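PDB 3ISA: putative enoyl-CoA hydratase/isomerase from Bordetella parapertussis, which probably acts on acyl-CoA thioesters as a member of the crotonase (enoyl-CoA hydratase/isomerase) family. Local coordinates for the interface of chains A and B. Coordinates in Å, arbitrary orientation; residue numbers count along the deposited sequence, not the author numbering. Chains: chain A/B, Putative enoyl-CoA hydratase/isomerase.

The interface of chains A and B. Residues chain A 92, 217-219, 221-222, 225-226; chain B 217-219, 221-222, 225-226.
Helix 217-229 of chain A packs against its copy, helix 217-228 of chain B, across a two-fold axis, and the same ion pair is used twice. The deposited assembly holds six chains, and crotonase-family enzymes commonly form hexamers, so the contact may belong to the biological oligomer. B:Arg226 runs out extended from CG to NE and crosses A:Asp218 at about a right angle. Both terminal guanidinium nitrogens converge end-on on one carboxylate oxygen: NH1 of B:Arg226 forms a salt bridge to OD1 of A:Asp218 at 2.9 Å, approaching from above the carboxylate plane, whereas NH2 meets the same oxygen nearly along its C-O axis. The carboxylate and guanidinium planes lie 39° apart, and the twin pair, A:Arg226 with B:Asp218, repeats the grip. Shared by two N-H groups, OD1 would be expected to stay ionised.

With CG of A:Leu221 anti to the backbone N (chi1 -174°) and its second torsion putting CD2 on the partner's side, this methyl lies over one face of the B:Arg226 guanidinium, offset toward its rim; it also lies 3.5 Å from CG of that arginine. Near the two-fold, the small side chain of B:Ala222 is consistent with close approach of the helices, its CB 3.7 Å from CA of A:Asp218.

At the guanidinium edge, NH2 of B:Arg226 donates almost straight (169° at H) to a lone pair of A:Gln92 OE1, 3.2 Å away. The amide of A:Gln92 is held by a hydrogen bond from NE2 to the backbone O of A:Asp217 (2.8 Å), which fixes its rotation with OE1 toward the guanidinium. Water 1 closes this edge, 2.8 Å from both NE of B:Arg226 and OE1 of A:Gln92.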
ATOM      1  N   GLN A  92      -7.612 -17.002 -10.367  1.00 15.17           N
ATOM      2  CA  GLN A  92      -7.931 -15.651  -9.949  1.00 16.35           C
ATOM      3  C   GLN A  92      -9.399 -15.299 -10.203  1.00 17.55           C
ATOM      4  O   GLN A  92     -10.022 -14.662  -9.354  1.00 15.24           O
ATOM      5  CB  GLN A  92      -6.972 -14.641 -10.576  1.00 18.42           C
ATOM      6  CG  GLN A  92      -5.556 -14.768  -9.953  1.00 12.32           C
ATOM      7  CD  GLN A  92      -4.553 -13.716 -10.416  1.00 20.44           C
ATOM      8  OE1 GLN A  92      -4.904 -12.757 -11.093  1.00 16.61           O
ATOM      9  NE2 GLN A  92      -3.291 -13.904 -10.035  1.00 14.65           N
ATOM     10  N   ASP A 217      -3.613 -10.263  -6.614  1.00 14.77           N
ATOM     11  CA  ASP A 217      -3.661 -10.930  -7.924  1.00 16.28           C
ATOM     12  C   ASP A 217      -2.416 -10.658  -8.775  1.00 17.36           C
ATOM     13  O   ASP A 217      -1.834 -11.579  -9.332  1.00 17.46           O
ATOM     14  CB  ASP A 217      -4.910 -10.486  -8.695  1.00 13.68           C
ATOM     15  CG  ASP A 217      -6.177 -11.163  -8.180  1.00 19.20           C
ATOM     16  OD1 ASP A 217      -6.072 -12.159  -7.436  1.00 20.94           O
ATOM     17  OD2 ASP A 217      -7.276 -10.698  -8.516  1.00 23.74           O
ATOM     18  N   ASP A 218      -2.029  -9.391  -8.859  1.00 14.75           N
ATOM     19  CA  ASP A 218      -0.865  -9.006  -9.684  1.00 18.99           C
ATOM     20  C   ASP A 218       0.438  -9.626  -9.165  1.00 20.31           C
ATOM     21  O   ASP A 218       1.217 -10.153  -9.944  1.00 19.06           O
ATOM     22  CB  ASP A 218      -0.728  -7.487  -9.771  1.00 19.71           C
ATOM     23  CG  ASP A 218      -1.700  -6.858 -10.762  1.00 25.34           C
ATOM     24  OD1 ASP A 218      -2.468  -7.582 -11.428  1.00 21.41           O
ATOM     25  OD2 ASP A 218      -1.691  -5.615 -10.870  1.00 22.57           O
ATOM     26  N   ALA A 219       0.653  -9.588  -7.852  1.00 17.73           N
ATOM     27  CA  ALA A 219       1.842 -10.207  -7.257  1.00 17.72           C
ATOM     28  C   ALA A 219       1.836 -11.716  -7.503  1.00 17.94           C
ATOM     29  O   ALA A 219       2.890 -12.309  -7.773  1.00 16.63           O
ATOM     30  CB  ALA A 219       1.923  -9.894  -5.755  1.00 21.80           C
ATOM     31  N   LEU A 221       0.275 -13.407 -10.045  1.00 16.28           N
ATOM     32  CA  LEU A 221       0.540 -13.697 -11.445  1.00 16.64           C
ATOM     33  C   LEU A 221       2.023 -13.444 -11.811  1.00 16.89           C
ATOM     34  O   LEU A 221       2.627 -14.256 -12.528  1.00 17.01           O
ATOM     35  CB  LEU A 221      -0.414 -12.938 -12.384  1.00 18.51           C
ATOM     36  CG  LEU A 221      -0.265 -13.323 -13.860  1.00 21.02           C
ATOM     37  CD1 LEU A 221      -0.444 -14.837 -14.083  1.00 20.41           C
ATOM     38  CD2 LEU A 221      -1.219 -12.532 -14.715  1.00 17.21           C
ATOM     39  N   ALA A 222       2.593 -12.341 -11.313  1.00 16.21           N
ATOM     40  CA  ALA A 222       4.017 -12.044 -11.540  1.00 16.80           C
ATOM     41  C   ALA A 222       4.901 -13.174 -11.012  1.00 17.60           C
ATOM     42  O   ALA A 222       5.775 -13.648 -11.736  1.00 16.36           O
ATOM     43  CB  ALA A 222       4.411 -10.718 -10.905  1.00 14.49           C
ATOM     44  N   ALA A 225       4.481 -16.257 -13.288  1.00 16.94           N
ATOM     45  CA  ALA A 225       5.147 -15.990 -14.561  1.00 17.03           C
ATOM     46  C   ALA A 225       6.668 -16.087 -14.436  1.00 20.55           C
ATOM     47  O   ALA A 225       7.299 -16.786 -15.231  1.00 18.85           O
ATOM     48  CB  ALA A 225       4.716 -14.620 -15.135  1.00 17.96           C
ATOM     49  N   ARG A 226       7.251 -15.457 -13.410  1.00 15.62           N
ATOM     50  CA  ARG A 226       8.710 -15.495 -13.220  1.00 19.46           C
ATOM     51  C   ARG A 226       9.178 -16.927 -13.006  1.00 23.64           C
ATOM     52  O   ARG A 226      10.158 -17.359 -13.634  1.00 24.11           O
ATOM     53  CB  ARG A 226       9.187 -14.604 -12.065  1.00 19.08           C
ATOM     54  CG  ARG A 226       9.021 -13.123 -12.306  1.00 19.17           C
ATOM     55  CD  ARG A 226       9.828 -12.234 -11.356  1.00 18.31           C
ATOM     56  NE  ARG A 226       9.438 -10.837 -11.538  1.00 22.98           N
ATOM     57  CZ  ARG A 226       8.511 -10.220 -10.823  1.00 21.11           C
ATOM     58  NH1 ARG A 226       7.893 -10.882  -9.841  1.00 21.63           N
ATOM     59  NH2 ARG A 226       8.207  -8.942 -11.085  1.00 18.46           N
TER
ATOM     60  N   ASP B 217       6.900  -3.387 -10.371  1.00 20.53           N
ATOM     61  CA  ASP B 217       7.368  -4.515 -11.183  1.00 20.70           C
ATOM     62  C   ASP B 217       6.316  -5.632 -11.296  1.00 18.26           C
ATOM     63  O   ASP B 217       6.095  -6.158 -12.379  1.00 16.48           O
ATOM     64  CB  ASP B 217       8.641  -5.119 -10.587  1.00 21.45           C
ATOM     65  CG  ASP B 217       9.880  -4.255 -10.825  1.00 24.26           C
ATOM     66  OD1 ASP B 217       9.832  -3.321 -11.649  1.00 23.55           O
ATOM     67  OD2 ASP B 217      10.909  -4.529 -10.181  1.00 25.27           O
ATOM     68  N   ASP B 218       5.683  -5.993 -10.174  1.00 18.52           N
ATOM     69  CA  ASP B 218       4.686  -7.075 -10.187  1.00 17.65           C
ATOM     70  C   ASP B 218       3.440  -6.706 -10.988  1.00 16.61           C
ATOM     71  O   ASP B 218       2.994  -7.505 -11.789  1.00 17.24           O
ATOM     72  CB  ASP B 218       4.302  -7.540  -8.771  1.00 16.95           C
ATOM     73  CG  ASP B 218       5.370  -8.406  -8.124  1.00 23.96           C
ATOM     74  OD1 ASP B 218       6.403  -8.691  -8.757  1.00 18.84           O
ATOM     75  OD2 ASP B 218       5.162  -8.827  -6.960  1.00 22.40           O
ATOM     76  N   ALA B 219       2.896  -5.501 -10.788  1.00 15.02           N
ATOM     77  CA  ALA B 219       1.765  -5.029 -11.590  1.00 19.94           C
ATOM     78  C   ALA B 219       2.154  -4.984 -13.083  1.00 20.47           C
ATOM     79  O   ALA B 219       1.340  -5.307 -13.946  1.00 16.60           O
ATOM     80  CB  ALA B 219       1.310  -3.663 -11.118  1.00 19.33           C
ATOM     81  N   LEU B 221       4.587  -6.842 -14.720  1.00 15.40           N
ATOM     82  CA  LEU B 221       4.709  -8.199 -15.267  1.00 17.84           C
ATOM     83  C   LEU B 221       3.329  -8.879 -15.386  1.00 20.26           C
ATOM     84  O   LEU B 221       3.068  -9.579 -16.364  1.00 18.91           O
ATOM     85  CB  LEU B 221       5.679  -9.080 -14.474  1.00 18.09           C
ATOM     86  CG  LEU B 221       5.878 -10.500 -15.035  1.00 19.63           C
ATOM     87  CD1 LEU B 221       6.367 -10.528 -16.505  1.00 21.48           C
ATOM     88  CD2 LEU B 221       6.831 -11.286 -14.171  1.00 20.45           C
ATOM     89  N   ALA B 222       2.461  -8.671 -14.395  1.00 19.12           N
ATOM     90  CA  ALA B 222       1.101  -9.220 -14.451  1.00 17.41           C
ATOM     91  C   ALA B 222       0.331  -8.670 -15.664  1.00 17.24           C
ATOM     92  O   ALA B 222      -0.251  -9.449 -16.425  1.00 17.35           O
ATOM     93  CB  ALA B 222       0.340  -8.966 -13.138  1.00 15.96           C
ATOM     94  N   ALA B 225       1.773 -10.209 -18.874  1.00 14.01           N
ATOM     95  CA  ALA B 225       1.384 -11.612 -19.030  1.00 18.25           C
ATOM     96  C   ALA B 225      -0.083 -11.769 -19.436  1.00 20.95           C
ATOM     97  O   ALA B 225      -0.380 -12.512 -20.374  1.00 17.20           O
ATOM     98  CB  ALA B 225       1.689 -12.409 -17.769  1.00 16.31           C
ATOM     99  N   ARG B 226      -0.996 -11.066 -18.764  1.00 18.91           N
ATOM    100  CA  ARG B 226      -2.413 -11.102 -19.163  1.00 22.60           C
ATOM    101  C   ARG B 226      -2.612 -10.649 -20.612  1.00 21.76           C
ATOM    102  O   ARG B 226      -3.354 -11.277 -21.368  1.00 18.45           O
ATOM    103  CB  ARG B 226      -3.295 -10.264 -18.224  1.00 21.70           C
ATOM    104  CG  ARG B 226      -3.427 -10.853 -16.826  1.00 25.05           C
ATOM    105  CD  ARG B 226      -4.516 -10.173 -15.984  1.00 26.15           C
ATOM    106  NE  ARG B 226      -4.364 -10.523 -14.568  1.00 19.89           N
ATOM    107  CZ  ARG B 226      -3.757  -9.740 -13.669  1.00 17.04           C
ATOM    108  NH1 ARG B 226      -3.253  -8.566 -14.059  1.00 19.67           N
ATOM    109  NH2 ARG B 226      -3.647 -10.128 -12.393  1.00 19.34           N
TER
HETATM  110  O   HOH W   1      -5.497 -12.940 -13.785  1.00 22.69           O
HETATM  111  O   HOH W   2       5.752 -11.709  -6.269  1.00 30.95           O